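PDB 7CDH: isoaspartyl dipeptidase from Fervidobacterium islandicum, which probably hydrolyses isoaspartyl (beta-aspartyl) dipeptides as a zinc-dependent M38 metallopeptidase of the amidohydrolase family, with a likely role in protein repair. Local coordinates for residues D351-I355 / S366-G371; K9-P13 / K343-A347; L54-I58 / L328-T332. All coordinates share one frame; numbering follows the deposited sequence.

Contact 1. Residues D351-I355 / S366-G371; sequences DADFI and SVISKG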
ATOM      1  N   ASP A 351     -19.433 -22.207  34.233  1.00 49.12           N
ATOM      2  CA  ASP A 351     -20.389 -21.129  33.883  1.00 53.05           C
ATOM      3  C   ASP A 351     -21.785 -21.758  33.907  1.00 48.51           C
ATOM      4  O   ASP A 351     -21.914 -22.940  33.491  1.00 42.61           O
ATOM      5  CB  ASP A 351     -20.015 -20.469  32.545  1.00 64.53           C
ATOM      6  CG  ASP A 351     -18.729 -19.644  32.590  1.00 76.26           C
ATOM      7  OD1 ASP A 351     -18.777 -18.511  33.121  1.00 92.19           O
ATOM      8  OD2 ASP A 351     -17.674 -20.136  32.116  1.00 75.04           O
ATOM      9  N   ALA A 352     -22.776 -20.995  34.376  1.00 39.93           N
ATOM     10  CA  ALA A 352     -24.148 -21.472  34.631  1.00 39.56           C
ATOM     11  C   ALA A 352     -24.924 -21.499  33.315  1.00 40.07           C
ATOM     12  O   ALA A 352     -25.897 -20.723  33.182  1.00 37.01           O
ATOM     13  CB  ALA A 352     -24.831 -20.613  35.675  1.00 40.70           C
ATOM     14  N   ASP A 353     -24.526 -22.395  32.408  1.00 38.01           N
ATOM     15  CA  ASP A 353     -25.245 -22.647  31.138  1.00 37.62           C
ATOM     16  C   ASP A 353     -25.846 -24.047  31.208  1.00 37.52           C
ATOM     17  O   ASP A 353     -25.041 -25.020  31.272  1.00 36.67           O
ATOM     18  CB  ASP A 353     -24.318 -22.545  29.925  1.00 41.16           C
ATOM     19  CG  ASP A 353     -23.487 -21.275  29.822  1.00 40.76           C
ATOM     20  OD1 ASP A 353     -23.830 -20.271  30.497  1.00 36.27           O
ATOM     21  OD2 ASP A 353     -22.506 -21.303  29.021  1.00 43.94           O
ATOM     22  N   PHE A 354     -27.182 -24.142  31.166  1.00 36.17           N
ATOM     23  CA  PHE A 354     -27.973 -25.382  31.404  1.00 35.23           C
ATOM     24  C   PHE A 354     -29.194 -25.447  30.492  1.00 34.90           C
ATOM     25  O   PHE A 354     -29.696 -24.398  30.093  1.00 37.89           O
ATOM     26  CB  PHE A 354     -28.593 -25.409  32.801  1.00 35.47           C
ATOM     27  CG  PHE A 354     -27.703 -24.992  33.942  1.00 32.04           C
ATOM     28  CD1 PHE A 354     -26.469 -25.586  34.139  1.00 29.25           C
ATOM     29  CD2 PHE A 354     -28.131 -24.045  34.855  1.00 32.82           C
ATOM     30  CE1 PHE A 354     -25.646 -25.182  35.176  1.00 28.75           C
ATOM     31  CE2 PHE A 354     -27.322 -23.670  35.917  1.00 32.26           C
ATOM     32  CZ  PHE A 354     -26.084 -24.243  36.073  1.00 29.24           C
ATOM     33  N   ILE A 355     -29.656 -26.652  30.168  1.00 35.36           N
ATOM     34  CA  ILE A 355     -31.023 -26.848  29.614  1.00 38.60           C
ATOM     35  C   ILE A 355     -31.789 -27.782  30.557  1.00 40.95           C
ATOM     36  O   ILE A 355     -31.197 -28.631  31.249  1.00 39.52           O
ATOM     37  CB  ILE A 355     -31.015 -27.353  28.156  1.00 38.77           C
ATOM     38  CG1 ILE A 355     -30.334 -28.709  28.013  1.00 41.68           C
ATOM     39  CG2 ILE A 355     -30.400 -26.319  27.231  1.00 39.85           C
ATOM     40  CD1 ILE A 355     -30.541 -29.391  26.661  1.00 40.87           C
ATOM     41  N   SER A 366     -36.686 -25.466  29.504  1.00 35.79           N
ATOM     42  CA  SER A 366     -36.030 -24.254  30.036  1.00 37.65           C
ATOM     43  C   SER A 366     -34.567 -24.197  29.604  1.00 36.70           C
ATOM     44  O   SER A 366     -33.955 -25.259  29.356  1.00 39.94           O
ATOM     45  CB  SER A 366     -36.255 -24.145  31.518  1.00 38.32           C
ATOM     46  OG  SER A 366     -37.647 -24.027  31.763  1.00 38.38           O
ATOM     47  N   VAL A 367     -34.072 -22.976  29.417  1.00 35.37           N
ATOM     48  CA  VAL A 367     -32.711 -22.714  28.883  1.00 34.74           C
ATOM     49  C   VAL A 367     -32.101 -21.587  29.690  1.00 32.29           C
ATOM     50  O   VAL A 367     -32.732 -20.547  29.787  1.00 32.38           O
ATOM     51  CB  VAL A 367     -32.713 -22.373  27.394  1.00 33.98           C
ATOM     52  CG1 VAL A 367     -31.290 -22.172  26.908  1.00 39.09           C
ATOM     53  CG2 VAL A 367     -33.388 -23.457  26.596  1.00 33.74           C
ATOM     54  N   ILE A 368     -30.927 -21.844  30.250  1.00 31.17           N
ATOM     55  CA  ILE A 368     -30.221 -20.907  31.158  1.00 34.48           C
ATOM     56  C   ILE A 368     -28.816 -20.668  30.593  1.00 37.61           C
ATOM     57  O   ILE A 368     -28.167 -21.645  30.172  1.00 37.01           O
ATOM     58  CB  ILE A 368     -30.232 -21.471  32.584  1.00 33.08           C
ATOM     59  CG1 ILE A 368     -31.670 -21.741  33.033  1.00 38.42           C
ATOM     60  CG2 ILE A 368     -29.522 -20.550  33.553  1.00 30.10           C
ATOM     61  CD1 ILE A 368     -31.768 -22.239  34.448  1.00 45.82           C
ATOM     62  N   SER A 369     -28.419 -19.392  30.500  1.00 39.57           N
ATOM     63  CA  SER A 369     -27.098 -18.948  29.989  1.00 39.39           C
ATOM     64  C   SER A 369     -26.585 -17.857  30.914  1.00 38.40           C
ATOM     65  O   SER A 369     -27.329 -16.910  31.150  1.00 37.57           O
ATOM     66  CB  SER A 369     -27.175 -18.479  28.570  1.00 38.39           C
ATOM     67  OG  SER A 369     -25.872 -18.196  28.077  1.00 44.28           O
ATOM     68  N   LYS A 370     -25.391 -18.045  31.461  1.00 37.87           N
ATOM     69  CA  LYS A 370     -24.793 -17.092  32.410  1.00 43.36           C
ATOM     70  C   LYS A 370     -25.795 -16.885  33.544  1.00 44.21           C
ATOM     71  O   LYS A 370     -25.805 -15.794  34.156  1.00 45.67           O
ATOM     72  CB  LYS A 370     -24.457 -15.780  31.692  1.00 50.13           C
ATOM     73  CG  LYS A 370     -23.678 -15.942  30.393  1.00 57.29           C
ATOM     74  CD  LYS A 370     -23.433 -14.659  29.619  1.00 56.72           C
ATOM     75  CE  LYS A 370     -24.289 -14.538  28.372  1.00 59.39           C
ATOM     76  NZ  LYS A 370     -23.679 -13.642  27.364  1.00 56.82           N
ATOM     77  N   GLY A 371     -26.611 -17.899  33.813  1.00 47.18           N
ATOM     78  CA  GLY A 371     -27.496 -17.934  34.996  1.00 46.69           C
ATOM     79  C   GLY A 371     -28.749 -17.113  34.804  1.00 44.12           C
ATOM     80  O   GLY A 371     -29.434 -16.902  35.787  1.00 43.66           O
TER
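The F354 phenyl ring meets I368 obliquely, with F354 CD2 4.0 Å from I368 CG2. One face of the ring has the carbonyl carbon of A352 over its centre. The F354 CG atom stands beside its own backbone N (chi1 -44°), which folds the ring back over that carbonyl. F23 of strand 19-23 adds an edge-to-face ring pair. The whole belongs to the beta hairpin of strands 354-358 and 364-369, near the open end of the hairpin. F354 and I368 form an antiparallel hydrogen-bonded pair. F354 N donates to I368 O at 2.9 Å, and I368 N returns a bond to F354 O at 2.8 Å. I368 O also receives a CA-H...O contact from D353 CA. I355 and V367 are the next, non-hydrogen-bonded pair. Their side chains occupy the other face of the sheet from F354 and I368. They lie side by side and point the same way, with CG2 of I355 4.2 Å from CG2 of V367. V367 also touches T91 of strand 90-95 and M375 of the adjoining strand 372-376.

Beyond the paired strands, K370 and G371 take positive phi values and turn the chain toward strand 372-376. The buried D353 carboxylate ties this turn to the residue just before the first strand. Its OD2 forms a salt bridge with K343, which probably balances its charge. Were D353 an alanine, the K370 amide would probably lose its acceptor and the K343 ammonium group its carboxylate mate. The S369 hydroxyl is 3.8 Å from D353 OD1, measured from OG, and is hydrogen-bonded instead to G120 O. The D353 bond to the turn is nearly straight: K370 N donates to OD1 at 2.9 Å with an angle of 170° at the hydrogen, meeting OD1 nearly along its C-O bond.

Contact 2. Residues K9-P13 / K343-A347; sequences KVFSP and KGKIA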
ATOM      1  N   LYS A   9     -33.051 -34.399  37.939  1.00 41.64           N
ATOM      2  CA  LYS A   9     -31.968 -35.391  37.785  1.00 47.77           C
ATOM      3  C   LYS A   9     -30.882 -34.694  36.977  1.00 46.54           C
ATOM      4  O   LYS A   9     -31.168 -34.226  35.897  1.00 47.53           O
ATOM      5  CB  LYS A   9     -32.500 -36.658  37.104  1.00 60.15           C
ATOM      6  CG  LYS A   9     -33.392 -37.536  37.970  1.00 56.84           C
ATOM      7  CD  LYS A   9     -34.638 -38.019  37.269  1.00 67.80           C
ATOM      8  CE  LYS A   9     -35.864 -37.846  38.141  1.00 76.97           C
ATOM      9  NZ  LYS A   9     -36.984 -38.700  37.696  1.00 83.35           N
ATOM     10  N   VAL A  10     -29.674 -34.607  37.489  1.00 46.93           N
ATOM     11  CA  VAL A  10     -28.621 -33.793  36.838  1.00 40.99           C
ATOM     12  C   VAL A  10     -27.694 -34.697  36.024  1.00 46.53           C
ATOM     13  O   VAL A  10     -27.178 -35.695  36.588  1.00 46.09           O
ATOM     14  CB  VAL A  10     -27.874 -33.016  37.911  1.00 40.79           C
ATOM     15  CG1 VAL A  10     -26.690 -32.261  37.330  1.00 48.46           C
ATOM     16  CG2 VAL A  10     -28.842 -32.102  38.636  1.00 40.73           C
ATOM     17  N   PHE A  11     -27.486 -34.361  34.745  1.00 44.55           N
ATOM     18  CA  PHE A  11     -26.395 -34.930  33.917  1.00 42.21           C
ATOM     19  C   PHE A  11     -25.349 -33.844  33.714  1.00 42.68           C
ATOM     20  O   PHE A  11     -25.655 -32.798  33.166  1.00 50.64           O
ATOM     21  CB  PHE A  11     -26.914 -35.438  32.583  1.00 40.53           C
ATOM     22  CG  PHE A  11     -27.925 -36.542  32.664  1.00 39.65           C
ATOM     23  CD1 PHE A  11     -29.236 -36.288  33.024  1.00 44.70           C
ATOM     24  CD2 PHE A  11     -27.575 -37.837  32.330  1.00 46.59           C
ATOM     25  CE1 PHE A  11     -30.177 -37.308  33.056  1.00 43.95           C
ATOM     26  CE2 PHE A  11     -28.515 -38.853  32.356  1.00 43.34           C
ATOM     27  CZ  PHE A  11     -29.813 -38.588  32.725  1.00 42.15           C
ATOM     28  N   SER A  12     -24.136 -34.102  34.167  1.00 41.78           N
ATOM     29  CA  SER A  12     -23.128 -33.073  34.466  1.00 43.61           C
ATOM     30  C   SER A  12     -22.082 -32.905  33.351  1.00 43.02           C
ATOM     31  O   SER A  12     -21.286 -31.964  33.430  1.00 38.69           O
ATOM     32  CB  SER A  12     -22.486 -33.416  35.797  1.00 47.12           C
ATOM     33  OG  SER A  12     -21.714 -34.617  35.684  1.00 50.47           O
ATOM     34  N   PRO A  13     -21.959 -33.726  32.273  1.00 36.52           N
ATOM     35  CA  PRO A  13     -22.923 -34.725  31.806  1.00 38.72           C
ATOM     36  C   PRO A  13     -22.957 -36.155  32.406  1.00 43.80           C
ATOM     37  O   PRO A  13     -23.943 -36.860  32.143  1.00 45.17           O
ATOM     38  CB  PRO A  13     -22.519 -34.844  30.321  1.00 32.72           C
ATOM     39  CG  PRO A  13     -21.034 -34.668  30.313  1.00 29.20           C
ATOM     40  CD  PRO A  13     -20.800 -33.630  31.372  1.00 32.75           C
ATOM     41  N   LYS A 343     -17.069 -24.510  29.856  1.00 37.39           N
ATOM     42  CA  LYS A 343     -18.482 -24.846  29.560  1.00 38.47           C
ATOM     43  C   LYS A 343     -18.622 -26.371  29.458  1.00 36.87           C
ATOM     44  O   LYS A 343     -17.600 -27.070  29.575  1.00 43.18           O
ATOM     45  CB  LYS A 343     -18.901 -24.123  28.280  1.00 39.46           C
ATOM     46  CG  LYS A 343     -18.727 -22.616  28.326  1.00 41.86           C
ATOM     47  CD  LYS A 343     -19.447 -21.884  27.215  1.00 42.95           C
ATOM     48  CE  LYS A 343     -19.318 -20.388  27.361  1.00 43.23           C
ATOM     49  NZ  LYS A 343     -20.151 -19.871  28.477  1.00 46.58           N
ATOM     50  N   GLY A 344     -19.838 -26.867  29.246  1.00 34.95           N
ATOM     51  CA  GLY A 344     -20.086 -28.302  28.992  1.00 42.55           C
ATOM     52  C   GLY A 344     -20.138 -29.154  30.265  1.00 40.02           C
ATOM     53  O   GLY A 344     -20.439 -30.366  30.151  1.00 41.85           O
ATOM     54  N   LYS A 345     -19.891 -28.550  31.428  1.00 37.74           N
ATOM     55  CA  LYS A 345     -19.834 -29.236  32.737  1.00 43.23           C
ATOM     56  C   LYS A 345     -20.722 -28.507  33.747  1.00 40.32           C
ATOM     57  O   LYS A 345     -20.506 -27.311  33.971  1.00 45.86           O
ATOM     58  CB  LYS A 345     -18.385 -29.317  33.233  1.00 46.91           C
ATOM     59  CG  LYS A 345     -18.118 -30.409  34.258  1.00 62.10           C
ATOM     60  CD  LYS A 345     -16.831 -31.176  34.018  1.00 72.94           C
ATOM     61  CE  LYS A 345     -15.598 -30.426  34.463  1.00 80.04           C
ATOM     62  NZ  LYS A 345     -15.242 -30.796  35.853  1.00 87.18           N
ATOM     63  N   ILE A 346     -21.663 -29.216  34.371  1.00 41.77           N
ATOM     64  CA  ILE A 346     -22.342 -28.717  35.599  1.00 41.23           C
ATOM     65  C   ILE A 346     -21.474 -29.092  36.789  1.00 43.19           C
ATOM     66  O   ILE A 346     -21.405 -30.289  37.104  1.00 50.47           O
ATOM     67  CB  ILE A 346     -23.759 -29.266  35.747  1.00 42.89           C
ATOM     68  CG1 ILE A 346     -24.531 -29.192  34.430  1.00 42.74           C
ATOM     69  CG2 ILE A 346     -24.441 -28.524  36.883  1.00 49.26           C
ATOM     70  CD1 ILE A 346     -26.032 -29.179  34.591  1.00 42.18           C
ATOM     71  N   ALA A 347     -20.832 -28.097  37.399  1.00 42.72           N
ATOM     72  CA  ALA A 347     -19.821 -28.263  38.462  1.00 45.11           C
ATOM     73  C   ALA A 347     -19.414 -26.889  39.000  1.00 53.28           C
ATOM     74  O   ALA A 347     -19.614 -25.895  38.305  1.00 56.59           O
ATOM     75  CB  ALA A 347     -18.635 -29.004  37.924  1.00 44.94           C
TER
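S12, just past strand 8-11, and I346, within the loop before strand 354-358, are joined by one backbone hydrogen bond and by I346 packing on the strand end. The contact sits where the chain leaves strand 8-11, against the loop that follows helix 333-339. It thus brings an N-terminal part of the protein to a part more than 300 residues later. This is consistent with the small beta domain of amidohydrolases, which both ends of the chain build beside the barrel.

I346 N donates to S12 O at 2.9 Å. The bond is bent, with 146° at the hydrogen, and the donor is tilted from the carbonyl plane. K345 CA also approaches S12 O, at 3.2 Å, in a CA-H...O contact. The K345 side chain touches the same oxygen through CG, then bends away at its next torsions. The peptide between S12 and P13 is cis. P13 places its ring carbon CD 3.5 Å from G344 O, and the ring also rests on L328 and T332.

The I346 side chain carries the apolar part. Its CG1 stands beside the backbone N (chi1 -45°), and CD1 runs along the end of the strand. I346 CD1 lies 3.9 Å from F11 O and 4.2 Å from V10 CG1. The V10 and I346 side chains pass each other at a slant. I346 packs further on L53 of strand 51-59 and on the F354 ring. I346 O also lies 3.6 Å from S12 CB, a van der Waals contact. The S12 OG is hydrogen-bonded to E14 O.

The single hydrogen bond between the segments uses main-chain atoms at both ends, so it does not depend on a polar side chain. I346 supplies the apolar packing on V10, and P13 CD rests against G344 O.

Contact 3. Residues L54-I58 / L328-T332; sequences LPGLI and LKIST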
ATOM      1  N   LEU A  54     -29.297 -30.549  32.154  1.00 38.32           N
ATOM      2  CA  LEU A  54     -28.159 -30.855  31.250  1.00 39.40           C
ATOM      3  C   LEU A  54     -27.250 -29.621  31.165  1.00 39.48           C
ATOM      4  O   LEU A  54     -27.641 -28.493  31.469  1.00 38.03           O
ATOM      5  CB  LEU A  54     -28.708 -31.234  29.867  1.00 39.24           C
ATOM      6  CG  LEU A  54     -29.231 -32.661  29.655  1.00 45.07           C
ATOM      7  CD1 LEU A  54     -30.034 -33.190  30.827  1.00 46.12           C
ATOM      8  CD2 LEU A  54     -30.072 -32.748  28.392  1.00 41.26           C
ATOM      9  N   PRO A  55     -25.985 -29.765  30.720  1.00 37.98           N
ATOM     10  CA  PRO A  55     -25.171 -28.602  30.406  1.00 37.05           C
ATOM     11  C   PRO A  55     -25.733 -28.000  29.108  1.00 37.00           C
ATOM     12  O   PRO A  55     -26.201 -28.755  28.286  1.00 30.38           O
ATOM     13  CB  PRO A  55     -23.767 -29.168  30.194  1.00 39.59           C
ATOM     14  CG  PRO A  55     -23.860 -30.634  30.629  1.00 36.50           C
ATOM     15  CD  PRO A  55     -25.296 -31.023  30.403  1.00 36.36           C
ATOM     16  N   GLY A  56     -25.693 -26.669  28.956  1.00 36.37           N
ATOM     17  CA  GLY A  56     -26.113 -26.024  27.702  1.00 31.41           C
ATOM     18  C   GLY A  56     -25.311 -26.589  26.541  1.00 27.81           C
ATOM     19  O   GLY A  56     -24.107 -26.839  26.717  1.00 23.12           O
ATOM     20  N   LEU A  57     -25.965 -26.839  25.418  1.00 26.49           N
ATOM     21  CA  LEU A  57     -25.332 -27.387  24.210  1.00 29.13           C
ATOM     22  C   LEU A  57     -24.460 -26.307  23.543  1.00 33.59           C
ATOM     23  O   LEU A  57     -24.817 -25.094  23.553  1.00 30.87           O
ATOM     24  CB  LEU A  57     -26.450 -27.812  23.262  1.00 33.34           C
ATOM     25  CG  LEU A  57     -27.467 -28.799  23.816  1.00 34.25           C
ATOM     26  CD1 LEU A  57     -28.484 -29.179  22.740  1.00 36.67           C
ATOM     27  CD2 LEU A  57     -26.756 -30.036  24.308  1.00 37.08           C
ATOM     28  N   ILE A  58     -23.331 -26.751  23.012  1.00 34.19           N
ATOM     29  CA  ILE A  58     -22.305 -25.934  22.312  1.00 34.89           C
ATOM     30  C   ILE A  58     -22.309 -26.396  20.854  1.00 36.45           C
ATOM     31  O   ILE A  58     -22.072 -27.590  20.635  1.00 38.55           O
ATOM     32  CB  ILE A  58     -20.942 -26.158  22.975  1.00 34.45           C
ATOM     33  CG1 ILE A  58     -20.989 -25.832  24.470  1.00 35.52           C
ATOM     34  CG2 ILE A  58     -19.860 -25.396  22.244  1.00 32.32           C
ATOM     35  CD1 ILE A  58     -19.766 -26.326  25.237  1.00 36.53           C
ATOM     36  N   LEU A 328     -24.132 -36.903  25.281  1.00 33.71           N
ATOM     37  CA  LEU A 328     -23.988 -35.467  25.543  1.00 37.21           C
ATOM     38  C   LEU A 328     -22.560 -34.990  25.292  1.00 39.68           C
ATOM     39  O   LEU A 328     -22.370 -33.784  25.150  1.00 43.39           O
ATOM     40  CB  LEU A 328     -24.364 -35.211  26.995  1.00 36.38           C
ATOM     41  CG  LEU A 328     -25.854 -35.074  27.234  1.00 37.28           C
ATOM     42  CD1 LEU A 328     -26.095 -34.826  28.721  1.00 40.77           C
ATOM     43  CD2 LEU A 328     -26.433 -33.953  26.387  1.00 37.26           C
ATOM     44  N   LYS A 329     -21.589 -35.885  25.303  1.00 40.96           N
ATOM     45  CA  LYS A 329     -20.169 -35.522  25.141  1.00 39.44           C
ATOM     46  C   LYS A 329     -19.985 -34.759  23.831  1.00 35.09           C
ATOM     47  O   LYS A 329     -19.095 -33.905  23.807  1.00 36.16           O
ATOM     48  CB  LYS A 329     -19.281 -36.766  25.139  1.00 44.54           C
ATOM     49  CG  LYS A 329     -19.126 -37.427  26.494  1.00 50.49           C
ATOM     50  CD  LYS A 329     -18.317 -38.696  26.390  1.00 55.39           C
ATOM     51  CE  LYS A 329     -18.016 -39.316  27.731  1.00 54.28           C
ATOM     52  NZ  LYS A 329     -16.955 -40.332  27.572  1.00 62.76           N
ATOM     53  N   ILE A 330     -20.779 -35.072  22.802  1.00 32.44           N
ATOM     54  CA  ILE A 330     -20.568 -34.569  21.414  1.00 36.21           C
ATOM     55  C   ILE A 330     -20.933 -33.077  21.287  1.00 33.31           C
ATOM     56  O   ILE A 330     -20.547 -32.447  20.280  1.00 34.15           O
ATOM     57  CB  ILE A 330     -21.358 -35.408  20.401  1.00 34.01           C
ATOM     58  CG1 ILE A 330     -22.861 -35.308  20.617  1.00 34.12           C
ATOM     59  CG2 ILE A 330     -20.860 -36.836  20.382  1.00 34.82           C
ATOM     60  CD1 ILE A 330     -23.634 -36.249  19.713  1.00 37.44           C
ATOM     61  N   SER A 331     -21.692 -32.568  22.242  1.00 28.34           N
ATOM     62  CA  SER A 331     -22.268 -31.209  22.259  1.00 28.69           C
ATOM     63  C   SER A 331     -21.959 -30.519  23.579  1.00 27.51           C
ATOM     64  O   SER A 331     -22.390 -29.397  23.723  1.00 34.35           O
ATOM     65  CB  SER A 331     -23.746 -31.235  21.998  1.00 27.84           C
ATOM     66  OG  SER A 331     -23.976 -31.748  20.701  1.00 28.13           O
ATOM     67  N   THR A 332     -21.170 -31.107  24.463  1.00 26.83           N
ATOM     68  CA  THR A 332     -20.821 -30.446  25.734  1.00 30.08           C
ATOM     69  C   THR A 332     -19.323 -30.638  25.968  1.00 32.59           C
ATOM     70  O   THR A 332     -18.552 -29.729  25.710  1.00 38.52           O
ATOM     71  CB  THR A 332     -21.763 -30.921  26.862  1.00 32.92           C
ATOM     72  OG1 THR A 332     -21.586 -32.302  27.218  1.00 32.07           O
ATOM     73  CG2 THR A 332     -23.222 -30.702  26.521  1.00 29.41           C
TER
HETATM   74  O   HOH W   1     -22.846 -29.648  19.223  1.00 29.53           O
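Strand 51-59 leads into the start of the amidohydrolase barrel, and here L54 to I58 pack against the short 3-10 segment and the turn before helix 333-339. The zinc ligands H61 and H63 follow shortly after I58 in sequence. The two segments are joined by a backbone bond from I58 N to S331 O, 2.9 Å long and 160° at the hydrogen. The donor lies in the carbonyl plane. S331 O also receives a CA-H...O contact from L57 CA, so two successive residues of the strand address the same oxygen.

Leucines and a proline close the other end. L54 and L328 meet at about a right angle, with L54 CG 3.9 Å from L328 CD1. P55 and T332 also cross at about a right angle, and CG2 of T332 comes 4.0 Å from CB of P55. L57 turns CD2 to S331 CB, while V310 of helix 309-318 touches both L57 and S331. I58 CD1 reaches T332 O at 3.6 Å.

T332 occupies the N-cap position of helix 333-339, but its side chain makes no capping bond. Its OG1 stands between the backbone N and the carbonyl carbon (chi1 68°), turned back to donate to L328 O at 2.7 Å. This hydroxyl comes from above the carbonyl plane. S331 N bonds the same oxygen from the opposite face, so L328 O is gripped by two donors. The OG1 bond helps hold the T332 side chain in this rotation and leaves its methyl CG2 facing the strand.

One water completes the polar link beside the I58-S331 bond. It donates to I58 O at 2.6 Å and accepts from S331 OG at 2.8 Å.

Contacts 1 and 2 lie on the same side of the chain's centre, and all three reach one sheet, where strand 51-59 has 8-11 and 354-358 as neighbours. The centres of contacts 2 and 3 are about 8 Å apart. The centre of contact 1 is about 11 Å from that of contact 2 and about 12 Å from that of contact 3. Contacts 1 and 3 join through probable backbone bonds, L54 N to I355 O at 2.8 Å and G56 N to D353 O at 2.9 Å. K343 NZ lies 2.8 Å from D353 OD2, linking contacts 1 and 2. G344 O packs on P55 and T332, joining contacts 2 and 3. Contact 3 leads most directly toward the zinc site, through the strand before H61.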